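Side-chain contacts in AxyAgu115A (PDB 6NPS), which acts as a family GH115 alpha-glucuronidase, probably releasing glucuronic acid side groups from arabinoglucuronoxylan: residues K93-L98 against K169-F174; H200-L205 against Y238-G243; R207-Y212 against F464-Y469. The protein carries 3 engineered substitutions. All coordinates share one frame; numbering follows the deposited sequence.

Three contacts illustrate how the layers of a (beta/alpha)8 barrel are fastened. Contact 1 joins the mixed sheet of the amino-terminal region to the first barrel strand, contact 2 packs helix 195-207 against the end of the next helix and the turn into strand 241-242, and contact 3 ties the turn before the second strand to the helix after the last one. The centres of contacts 1 and 3 are about 7 Å apart, and contact 2 lies about 11 Å from each. Backbone pairing connects them: Asn211 N is 2.8 Å from Arg171 O, Ile241 N 2.8 Å from Asn211 O. All gather toward the strands' amino-terminal ends, whereas active sites of such barrels lie at the carboxy-terminal ends.

Contact 1: K93-L98 against K169-F174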
loop_
_atom_site.group_PDB
_atom_site.type_symbol
_atom_site.label_atom_id
_atom_site.label_comp_id
_atom_site.label_asym_id
_atom_site.label_seq_id
_atom_site.Cartn_x
_atom_site.Cartn_y
_atom_site.Cartn_z
ATOM N N LYS A 93 -1.042 -0.864 66.178
ATOM C CA LYS A 93 -1.064 -0.293 64.838
ATOM C C LYS A 93 -0.642 -1.327 63.800
ATOM O O LYS A 93 0.038 -2.300 64.106
ATOM C CB LYS A 93 -0.158 0.929 64.751
ATOM C CG LYS A 93 -0.746 2.110 65.501
ATOM C CD LYS A 93 0.065 3.341 65.300
ATOM C CE LYS A 93 -0.597 4.508 66.020
ATOM N NZ LYS A 93 0.259 5.719 65.895
ATOM N N ARG A 94 -1.033 -1.084 62.544
ATOM C CA ARG A 94 -0.842 -2.029 61.455
ATOM C C ARG A 94 0.448 -1.687 60.711
ATOM O O ARG A 94 0.575 -0.581 60.185
ATOM C CB ARG A 94 -2.040 -1.968 60.509
ATOM C CG ARG A 94 -1.991 -2.948 59.330
ATOM C CD ARG A 94 -3.271 -2.908 58.462
ATOM N NE ARG A 94 -4.096 -1.718 58.694
ATOM C CZ ARG A 94 -3.987 -0.552 58.043
ATOM N NH1 ARG A 94 -3.066 -0.367 57.089
ATOM N NH2 ARG A 94 -4.802 0.449 58.354
ATOM N N GLU A 95 1.388 -2.634 60.662
ATOM C CA GLU A 95 2.597 -2.521 59.849
ATOM C C GLU A 95 3.382 -1.243 60.155
ATOM O O GLU A 95 3.838 -0.538 59.257
ATOM C CB GLU A 95 2.236 -2.618 58.362
ATOM C CG GLU A 95 1.485 -3.922 58.058
ATOM C CD GLU A 95 1.139 -4.151 56.578
ATOM O OE1 GLU A 95 1.120 -3.199 55.775
ATOM O OE2 GLU A 95 0.849 -5.316 56.226
ATOM N N VAL A 96 3.561 -0.949 61.442
ATOM C CA VAL A 96 4.330 0.218 61.865
ATOM C C VAL A 96 5.593 -0.245 62.602
ATOM O O VAL A 96 5.604 -1.310 63.229
ATOM C CB VAL A 96 3.427 1.100 62.781
ATOM C CG1 VAL A 96 4.242 1.909 63.755
ATOM C CG2 VAL A 96 2.528 2.005 61.931
ATOM N N PHE A 97 6.648 0.582 62.615
ATOM C CA PHE A 97 7.787 0.228 63.457
ATOM C C PHE A 97 8.350 1.463 64.140
ATOM O O PHE A 97 8.102 2.602 63.735
ATOM C CB PHE A 97 8.890 -0.497 62.656
ATOM C CG PHE A 97 9.441 0.317 61.540
ATOM C CD1 PHE A 97 10.503 1.183 61.759
ATOM C CD2 PHE A 97 8.889 0.239 60.274
ATOM C CE1 PHE A 97 11.018 1.951 60.709
ATOM C CE2 PHE A 97 9.394 0.992 59.229
ATOM C CZ PHE A 97 10.463 1.855 59.454
ATOM N N LEU A 98 9.084 1.201 65.212
ATOM C CA LEU A 98 9.895 2.175 65.925
ATOM C C LEU A 98 11.351 1.863 65.627
ATOM O O LEU A 98 11.760 0.696 65.655
ATOM C CB LEU A 98 9.625 2.086 67.430
ATOM C CG LEU A 98 10.592 2.775 68.391
ATOM C CD1 LEU A 98 10.390 4.308 68.369
ATOM C CD2 LEU A 98 10.396 2.218 69.794
ATOM N N LYS A 169 -4.246 -0.605 52.455
ATOM C CA LYS A 169 -4.141 -1.743 53.378
ATOM C C LYS A 169 -3.430 -2.958 52.766
ATOM O O LYS A 169 -2.583 -3.587 53.431
ATOM C CB LYS A 169 -5.514 -2.152 53.874
ATOM C CG LYS A 169 -5.400 -3.149 55.057
ATOM C CD LYS A 169 -6.777 -3.475 55.651
ATOM C CE LYS A 169 -6.645 -4.335 56.915
ATOM N NZ LYS A 169 -7.977 -4.778 57.454
ATOM N N TYR A 170 -3.763 -3.319 51.517
ATOM C CA TYR A 170 -3.130 -4.438 50.812
ATOM C C TYR A 170 -2.481 -3.936 49.522
ATOM O O TYR A 170 -3.142 -3.280 48.710
ATOM C CB TYR A 170 -4.158 -5.506 50.479
ATOM C CG TYR A 170 -4.889 -6.021 51.707
ATOM C CD1 TYR A 170 -4.210 -6.755 52.689
ATOM C CD2 TYR A 170 -6.252 -5.755 51.912
ATOM C CE1 TYR A 170 -4.863 -7.257 53.773
ATOM C CE2 TYR A 170 -6.923 -6.265 53.043
ATOM C CZ TYR A 170 -6.207 -7.006 53.959
ATOM O OH TYR A 170 -6.805 -7.516 55.093
ATOM N N ARG A 171 -1.199 -4.266 49.322
ATOM C CA ARG A 171 -0.368 -3.580 48.315
ATOM C C ARG A 171 0.532 -4.623 47.671
ATOM O O ARG A 171 1.313 -5.272 48.379
ATOM C CB ARG A 171 0.521 -2.467 48.933
ATOM C CG ARG A 171 -0.144 -1.430 49.861
ATOM C CD ARG A 171 0.909 -0.593 50.666
ATOM N NE ARG A 171 1.828 -1.432 51.440
ATOM C CZ ARG A 171 1.493 -2.082 52.562
ATOM N NH1 ARG A 171 0.253 -1.959 53.069
ATOM N NH2 ARG A 171 2.413 -2.812 53.189
ATOM N N GLY A 172 0.444 -4.812 46.357
ATOM C CA GLY A 172 1.349 -5.777 45.762
ATOM C C GLY A 172 1.222 -5.891 44.258
ATOM O O GLY A 172 0.765 -4.971 43.572
ATOM N N PHE A 173 1.607 -7.069 43.760
ATOM C CA PHE A 173 1.628 -7.301 42.338
ATOM C C PHE A 173 1.284 -8.759 42.000
ATOM O O PHE A 173 1.208 -9.648 42.856
ATOM C CB PHE A 173 2.992 -6.886 41.743
ATOM C CG PHE A 173 4.201 -7.650 42.322
ATOM C CD1 PHE A 173 4.544 -8.939 41.848
ATOM C CD2 PHE A 173 5.005 -7.068 43.298
ATOM C CE1 PHE A 173 5.661 -9.625 42.352
ATOM C CE2 PHE A 173 6.142 -7.738 43.813
ATOM C CZ PHE A 173 6.472 -9.027 43.338
ATOM N N PHE A 174 1.102 -8.958 40.703
ATOM C CA PHE A 174 0.632 -10.194 40.072
ATOM C C PHE A 174 1.685 -10.562 39.036
ATOM O O PHE A 174 1.928 -9.784 38.099
ATOM C CB PHE A 174 -0.718 -9.922 39.390
ATOM C CG PHE A 174 -1.270 -11.054 38.558
ATOM C CD1 PHE A 174 -0.958 -12.383 38.836
ATOM C CD2 PHE A 174 -2.161 -10.768 37.518
ATOM C CE1 PHE A 174 -1.491 -13.411 38.067
ATOM C CE2 PHE A 174 -2.716 -11.792 36.751
ATOM C CZ PHE A 174 -2.375 -13.122 37.032
HETATM O O HOH W 1 -1.428 -2.336 55.806
#
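Glu95 and Arg171 supply the ionic part of this contact. Arg171 reaches one carboxylate oxygen end-on with both terminal nitrogens: NH2 lies 2.9 Å from Glu95 OE1, and NH1 is 3.1 Å from Glu95 OE1. The oxygen sits near the guanidinium plane, but the carboxylate plane is turned 88° away, and the two groups do not pair side by side. NH1 meets OE1 nearly in line with its C-O bond, while NH2 comes from above the carboxylate plane. Sharing one acceptor bends both bonds, that of NH1 to 136°. The bend of Arg171 at its third torsion (-55°) helps bring the group round to the extended Glu95. Second partners hold both ends: Glu95 OE2 pairs with Arg121 and accepts from Asn211, while Arg171 NH2 also donates to Lys209 O.

The salt bridge spans two parts of the fold. Residues 93-98 lead into strand 97-106 of a mixed amino-terminal sheet, and strand 170-174 is the first strand of the TIM-type barrel.

Water 1 adds a solvent-mediated connection. It accepts from Arg94 NH1 at 2.9 Å and donates to Lys169 O, also at 2.9 Å, with a weak further bond to Glu95 OE1.

Despite their like charges, Arg94 and Lys169 also pack together through the lysine methylenes. Their chains cross at about a right angle, Arg94 CD lying 4.0 Å from Lys169 CE. Lys169 CG rests over one face of the Arg94 guanidinium, displaced toward its rim, and Lys169 NZ remains 5.1 Å from Arg94 NE.

Contact 2: H200-L205 against Y238-G243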
loop_
_atom_site.group_PDB
_atom_site.type_symbol
_atom_site.label_atom_id
_atom_site.label_comp_id
_atom_site.label_asym_id
_atom_site.label_seq_id
_atom_site.Cartn_x
_atom_site.Cartn_y
_atom_site.Cartn_z
ATOM N N HIS A 200 13.012 -15.173 46.360
ATOM C CA HIS A 200 13.439 -13.891 45.768
ATOM C C HIS A 200 12.261 -12.953 45.469
ATOM O O HIS A 200 12.376 -11.717 45.594
ATOM C CB HIS A 200 14.218 -14.155 44.487
ATOM C CG HIS A 200 15.433 -15.006 44.690
ATOM N ND1 HIS A 200 16.656 -14.482 45.061
ATOM C CD2 HIS A 200 15.617 -16.344 44.570
ATOM C CE1 HIS A 200 17.539 -15.460 45.164
ATOM N NE2 HIS A 200 16.932 -16.600 44.874
ATOM N N VAL A 201 11.147 -13.514 44.997
ATOM C CA VAL A 201 9.929 -12.735 44.780
ATOM C C VAL A 201 9.435 -12.151 46.101
ATOM O O VAL A 201 9.072 -10.970 46.183
ATOM C CB VAL A 201 8.845 -13.623 44.129
ATOM C CG1 VAL A 201 7.500 -12.908 44.064
ATOM C CG2 VAL A 201 9.289 -14.046 42.766
ATOM N N PHE A 202 9.365 -12.982 47.143
ATOM C CA PHE A 202 8.896 -12.490 48.433
ATOM C C PHE A 202 9.807 -11.375 48.950
ATOM O O PHE A 202 9.326 -10.390 49.518
ATOM C CB PHE A 202 8.817 -13.613 49.467
ATOM C CG PHE A 202 7.870 -14.759 49.094
ATOM C CD1 PHE A 202 6.761 -14.554 48.277
ATOM C CD2 PHE A 202 8.109 -16.032 49.578
ATOM C CE1 PHE A 202 5.911 -15.616 47.947
ATOM C CE2 PHE A 202 7.263 -17.119 49.251
ATOM C CZ PHE A 202 6.156 -16.900 48.452
ATOM N N GLU A 203 11.123 -11.528 48.785
ATOM C CA GLU A 203 12.052 -10.513 49.279
ATOM C C GLU A 203 11.852 -9.193 48.549
ATOM O O GLU A 203 11.828 -8.126 49.174
ATOM C CB GLU A 203 13.496 -11.001 49.127
ATOM C CG GLU A 203 14.522 -10.059 49.740
ATOM C CD GLU A 203 15.985 -10.459 49.493
ATOM O OE1 GLU A 203 16.269 -11.646 49.192
ATOM O OE2 GLU A 203 16.853 -9.565 49.637
ATOM N N LEU A 204 11.706 -9.245 47.221
ATOM C CA LEU A 204 11.490 -8.036 46.444
ATOM C C LEU A 204 10.224 -7.324 46.898
ATOM O O LEU A 204 10.224 -6.105 47.097
ATOM C CB LEU A 204 11.414 -8.372 44.960
ATOM C CG LEU A 204 10.974 -7.220 44.064
ATOM C CD1 LEU A 204 12.020 -6.054 44.005
ATOM C CD2 LEU A 204 10.687 -7.719 42.652
ATOM N N LEU A 205 9.134 -8.077 47.049
ATOM C CA LEU A 205 7.859 -7.516 47.500
ATOM C C LEU A 205 8.006 -6.793 48.842
ATOM O O LEU A 205 7.551 -5.650 49.010
ATOM C CB LEU A 205 6.836 -8.648 47.643
ATOM C CG LEU A 205 5.480 -8.180 48.175
ATOM C CD1 LEU A 205 4.819 -7.308 47.118
ATOM C CD2 LEU A 205 4.613 -9.409 48.473
ATOM N N TYR A 238 6.862 -15.484 56.007
ATOM C CA TYR A 238 7.256 -14.104 55.829
ATOM C C TYR A 238 6.112 -13.119 56.048
ATOM O O TYR A 238 6.370 -11.913 56.117
ATOM C CB TYR A 238 7.792 -13.895 54.421
ATOM C CG TYR A 238 9.215 -14.351 54.154
ATOM C CD1 TYR A 238 10.284 -13.915 54.954
ATOM C CD2 TYR A 238 9.497 -15.174 53.078
ATOM C CE1 TYR A 238 11.582 -14.312 54.680
ATOM C CE2 TYR A 238 10.777 -15.575 52.803
ATOM C CZ TYR A 238 11.824 -15.149 53.596
ATOM O OH TYR A 238 13.101 -15.566 53.300
ATOM N N GLY A 239 4.865 -13.579 56.120
ATOM C CA GLY A 239 3.752 -12.646 56.160
ATOM C C GLY A 239 3.443 -12.003 54.824
ATOM O O GLY A 239 2.842 -10.928 54.797
ATOM N N VAL A 240 3.834 -12.623 53.712
ATOM C CA VAL A 240 3.316 -12.255 52.399
ATOM C C VAL A 240 1.902 -12.825 52.295
ATOM O O VAL A 240 1.715 -14.041 52.323
ATOM C CB VAL A 240 4.216 -12.777 51.275
ATOM C CG1 VAL A 240 3.563 -12.550 49.885
ATOM C CG2 VAL A 240 5.593 -12.118 51.369
ATOM N N ILE A 241 0.905 -11.947 52.193
ATOM C CA ILE A 241 -0.499 -12.348 52.117
ATOM C C ILE A 241 -0.764 -12.843 50.702
ATOM O O ILE A 241 -0.540 -12.116 49.727
ATOM C CB ILE A 241 -1.422 -11.167 52.461
ATOM C CG1 ILE A 241 -1.034 -10.508 53.805
ATOM C CG2 ILE A 241 -2.852 -11.569 52.477
ATOM C CD1 ILE A 241 -1.624 -9.095 53.958
ATOM N N MET A 242 -1.231 -14.072 50.568
ATOM C CA MET A 242 -1.438 -14.597 49.222
ATOM C C MET A 242 -2.828 -14.216 48.728
ATOM O O MET A 242 -3.784 -14.146 49.499
ATOM C CB MET A 242 -1.247 -16.121 49.196
ATOM C CG MET A 242 0.212 -16.577 49.440
ATOM S SD MET A 242 1.412 -15.690 48.362
ATOM C CE MET A 242 0.773 -16.179 46.732
ATOM N N GLY A 243 -2.940 -13.952 47.428
ATOM C CA GLY A 243 -4.271 -13.834 46.851
ATOM C C GLY A 243 -4.363 -14.559 45.524
ATOM O O GLY A 243 -3.450 -15.286 45.112
#
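The backbones come nearest where Phe202, on helix 195-207, faces Val240, their CA atoms 6.8 Å apart, just after helix 230-238 has ended. That ending is a Schellman motif: Gly239, with positive phi, is its C-prime residue, and Val240 N bonds back to Ala235 O. The turn sends the chain toward strand 241-242 with Val240 directed at the neighbouring helix.

Val240 then packs with both branches. Its CG1 touches Leu205 CD2 at 3.6 Å, the tightest approach here, and CG2 lies 4.0 Å from Phe202 CB. With CG1 anti to the backbone N (chi1 172°), that branch meets Leu205 most closely, though each methyl approaches both residues.

These helices belong to consecutive beta-alpha-beta units of the barrel: helix 195-207 precedes strand 212-214, and helix 230-238 follows it. Leu213 of that strand touches both Phe202 and Val240, so the contact fills the seam between helix 195-207, the end of helix 230-238 with its turn, and strand 212-214.

Tyr238, the last helical residue before Gly239, closes another side of Phe202. Its ring edge is used, CD2 standing 3.9 Å from Phe202 CD2, while the phenylalanine ring is met obliquely. The two side chains cross at about a right angle. The same Tyr238 CD2 lies 4.0 Å from Phe202 CB, while the hydroxyl at the far end of the tyrosine is hydrogen-bonded to Asp199.

Contact 3: R207-Y212 against F464-Y469; sequences RLKGNY and FLDLAY
Lys209 NZ donates to Asp466 OD1 at 2.9 Å, a hydrogen bond within a salt bridge that joins the turn 207-212 to the end of helix 458-469. The ammonium arrives on the syn side of the carboxylate, 18° out of its plane. The other oxygen, Asp466 OD2, is hydrogen-bonded to Tyr485 OH and to a glycerol molecule, probably from crystallisation.

To reach the aspartate, the lysine chain bends at its third and fourth torsions (chi3 -67°, chi4 -95°) and passes over the Tyr469 ring. Its CD makes a CH-pi contact, 3.7 Å from the centroid of the Tyr469 ring and close to the ring normal. Lys209 CE follows at 3.5 Å from Tyr469 CD2. A serine in place of Tyr469 would probably leave the lysine methylenes without their platform and the ammonium freer to swing from Asp466.

Lys209 is also the C-prime residue of a Schellman motif that ends barrel helix 195-207; its side chain links the turn entering strand 212-214 to the helix after the eighth strand. Deeper in, Leu208 CB packs 3.8 Å from Leu465 CD1. Water 2 bridges the backbones, donating to Leu465 O at 2.6 Å and weakly to Lys209 O.

One side chain thus offers its methylenes to an aromatic face and its charge to a carboxylate, a pairing likely to favour an ionised aspartate and a protonated lysine.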
loop_
_atom_site.group_PDB
_atom_site.type_symbol
_atom_site.label_atom_id
_atom_site.label_comp_id
_atom_site.label_asym_id
_atom_site.label_seq_id
_atom_site.Cartn_x
_atom_site.Cartn_y
_atom_site.Cartn_z
ATOM N N ARG A 207 10.776 -5.770 50.384
ATOM C CA ARG A 207 11.695 -4.629 50.352
ATOM C C ARG A 207 11.023 -3.397 49.770
ATOM O O ARG A 207 11.370 -2.253 50.142
ATOM C CB ARG A 207 12.957 -4.989 49.562
ATOM C CG ARG A 207 13.964 -5.846 50.365
ATOM C CD ARG A 207 15.251 -6.067 49.575
ATOM N NE ARG A 207 16.200 -7.010 50.188
ATOM C CZ ARG A 207 17.205 -6.655 51.007
ATOM N NH1 ARG A 207 17.376 -5.374 51.354
ATOM N NH2 ARG A 207 18.053 -7.583 51.471
ATOM N N LEU A 208 10.067 -3.599 48.844
ATOM C CA LEU A 208 9.285 -2.491 48.308
ATOM C C LEU A 208 8.113 -2.130 49.215
ATOM O O LEU A 208 7.284 -1.316 48.842
ATOM C CB LEU A 208 8.776 -2.840 46.895
ATOM C CG LEU A 208 9.876 -3.127 45.875
ATOM C CD1 LEU A 208 9.269 -3.538 44.536
ATOM C CD2 LEU A 208 10.758 -1.915 45.687
ATOM N N LYS A 209 8.050 -2.713 50.400
ATOM C CA LYS A 209 7.017 -2.458 51.409
ATOM C C LYS A 209 5.625 -2.946 50.982
ATOM O O LYS A 209 4.601 -2.423 51.466
ATOM C CB LYS A 209 6.983 -0.977 51.800
ATOM C CG LYS A 209 8.381 -0.478 52.239
ATOM C CD LYS A 209 8.428 1.011 52.467
ATOM C CE LYS A 209 8.248 1.772 51.164
ATOM N NZ LYS A 209 9.548 2.159 50.527
ATOM N N GLY A 210 5.573 -3.885 50.020
ATOM C CA GLY A 210 4.333 -4.533 49.659
ATOM C C GLY A 210 4.008 -5.647 50.666
ATOM O O GLY A 210 4.821 -6.040 51.527
ATOM N N ASN A 211 2.764 -6.159 50.583
ATOM C CA ASN A 211 2.381 -7.246 51.476
ATOM C C ASN A 211 1.467 -8.278 50.814
ATOM O O ASN A 211 1.026 -9.203 51.503
ATOM C CB ASN A 211 1.693 -6.705 52.780
ATOM C CG ASN A 211 0.382 -5.930 52.498
ATOM O OD1 ASN A 211 -0.075 -5.867 51.362
ATOM N ND2 ASN A 211 -0.228 -5.353 53.549
ATOM N N TYR A 212 1.208 -8.194 49.506
ATOM C CA TYR A 212 0.162 -8.995 48.880
ATOM C C TYR A 212 0.645 -9.457 47.509
ATOM O O TYR A 212 1.245 -8.672 46.782
ATOM C CB TYR A 212 -1.121 -8.153 48.750
ATOM C CG TYR A 212 -2.369 -8.803 48.125
ATOM C CD1 TYR A 212 -2.976 -8.232 47.013
ATOM C CD2 TYR A 212 -2.987 -9.920 48.717
ATOM C CE1 TYR A 212 -4.111 -8.758 46.461
ATOM C CE2 TYR A 212 -4.141 -10.477 48.137
ATOM C CZ TYR A 212 -4.707 -9.874 47.040
ATOM O OH TYR A 212 -5.840 -10.391 46.461
ATOM N N PHE A 464 4.612 2.518 42.208
ATOM C CA PHE A 464 3.263 2.070 42.534
ATOM C C PHE A 464 3.171 1.671 44.006
ATOM O O PHE A 464 2.265 2.115 44.732
ATOM C CB PHE A 464 2.911 0.890 41.621
ATOM C CG PHE A 464 1.484 0.369 41.770
ATOM C CD1 PHE A 464 1.223 -0.705 42.599
ATOM C CD2 PHE A 464 0.456 0.897 41.005
ATOM C CE1 PHE A 464 -0.086 -1.226 42.743
ATOM C CE2 PHE A 464 -0.853 0.419 41.126
ATOM C CZ PHE A 464 -1.123 -0.675 41.993
ATOM N N LEU A 465 4.156 0.909 44.483
ATOM C CA LEU A 465 4.159 0.472 45.876
ATOM C C LEU A 465 4.622 1.572 46.848
ATOM O O LEU A 465 4.248 1.539 48.035
ATOM C CB LEU A 465 5.034 -0.786 46.006
ATOM C CG LEU A 465 4.423 -2.014 45.285
ATOM C CD1 LEU A 465 5.307 -3.232 45.395
ATOM C CD2 LEU A 465 3.032 -2.354 45.839
ATOM N N ASP A 466 5.408 2.553 46.385
ATOM C CA ASP A 466 5.753 3.669 47.270
ATOM C C ASP A 466 4.561 4.584 47.433
ATOM O O ASP A 466 4.318 5.116 48.517
ATOM C CB ASP A 466 6.939 4.471 46.703
ATOM C CG ASP A 466 8.276 4.053 47.300
ATOM O OD1 ASP A 466 8.311 3.792 48.521
ATOM O OD2 ASP A 466 9.292 3.982 46.545
ATOM N N LEU A 467 3.817 4.778 46.345
ATOM C CA LEU A 467 2.558 5.516 46.371
ATOM C C LEU A 467 1.529 4.843 47.273
ATOM O O LEU A 467 0.868 5.513 48.080
ATOM C CB LEU A 467 2.036 5.635 44.926
ATOM C CG LEU A 467 0.774 6.476 44.730
ATOM C CD1 LEU A 467 1.029 7.890 45.256
ATOM C CD2 LEU A 467 0.380 6.473 43.244
ATOM N N ALA A 468 1.389 3.512 47.169
ATOM C CA ALA A 468 0.450 2.783 48.029
ATOM C C ALA A 468 0.854 2.884 49.493
ATOM O O ALA A 468 -0.002 2.987 50.385
ATOM C CB ALA A 468 0.370 1.294 47.634
ATOM N N TYR A 469 2.158 2.847 49.762
ATOM C CA TYR A 469 2.615 2.829 51.147
ATOM C C TYR A 469 2.485 4.196 51.808
ATOM O O TYR A 469 2.045 4.283 52.956
ATOM C CB TYR A 469 4.056 2.326 51.189
ATOM C CG TYR A 469 4.689 2.325 52.570
ATOM C CD1 TYR A 469 4.379 1.330 53.509
ATOM C CD2 TYR A 469 5.597 3.320 52.938
ATOM C CE1 TYR A 469 4.962 1.340 54.783
ATOM C CE2 TYR A 469 6.190 3.331 54.216
ATOM C CZ TYR A 469 5.865 2.336 55.119
ATOM O OH TYR A 469 6.452 2.354 56.355
HETATM O O HOH W 2 3.801 -0.749 49.219
#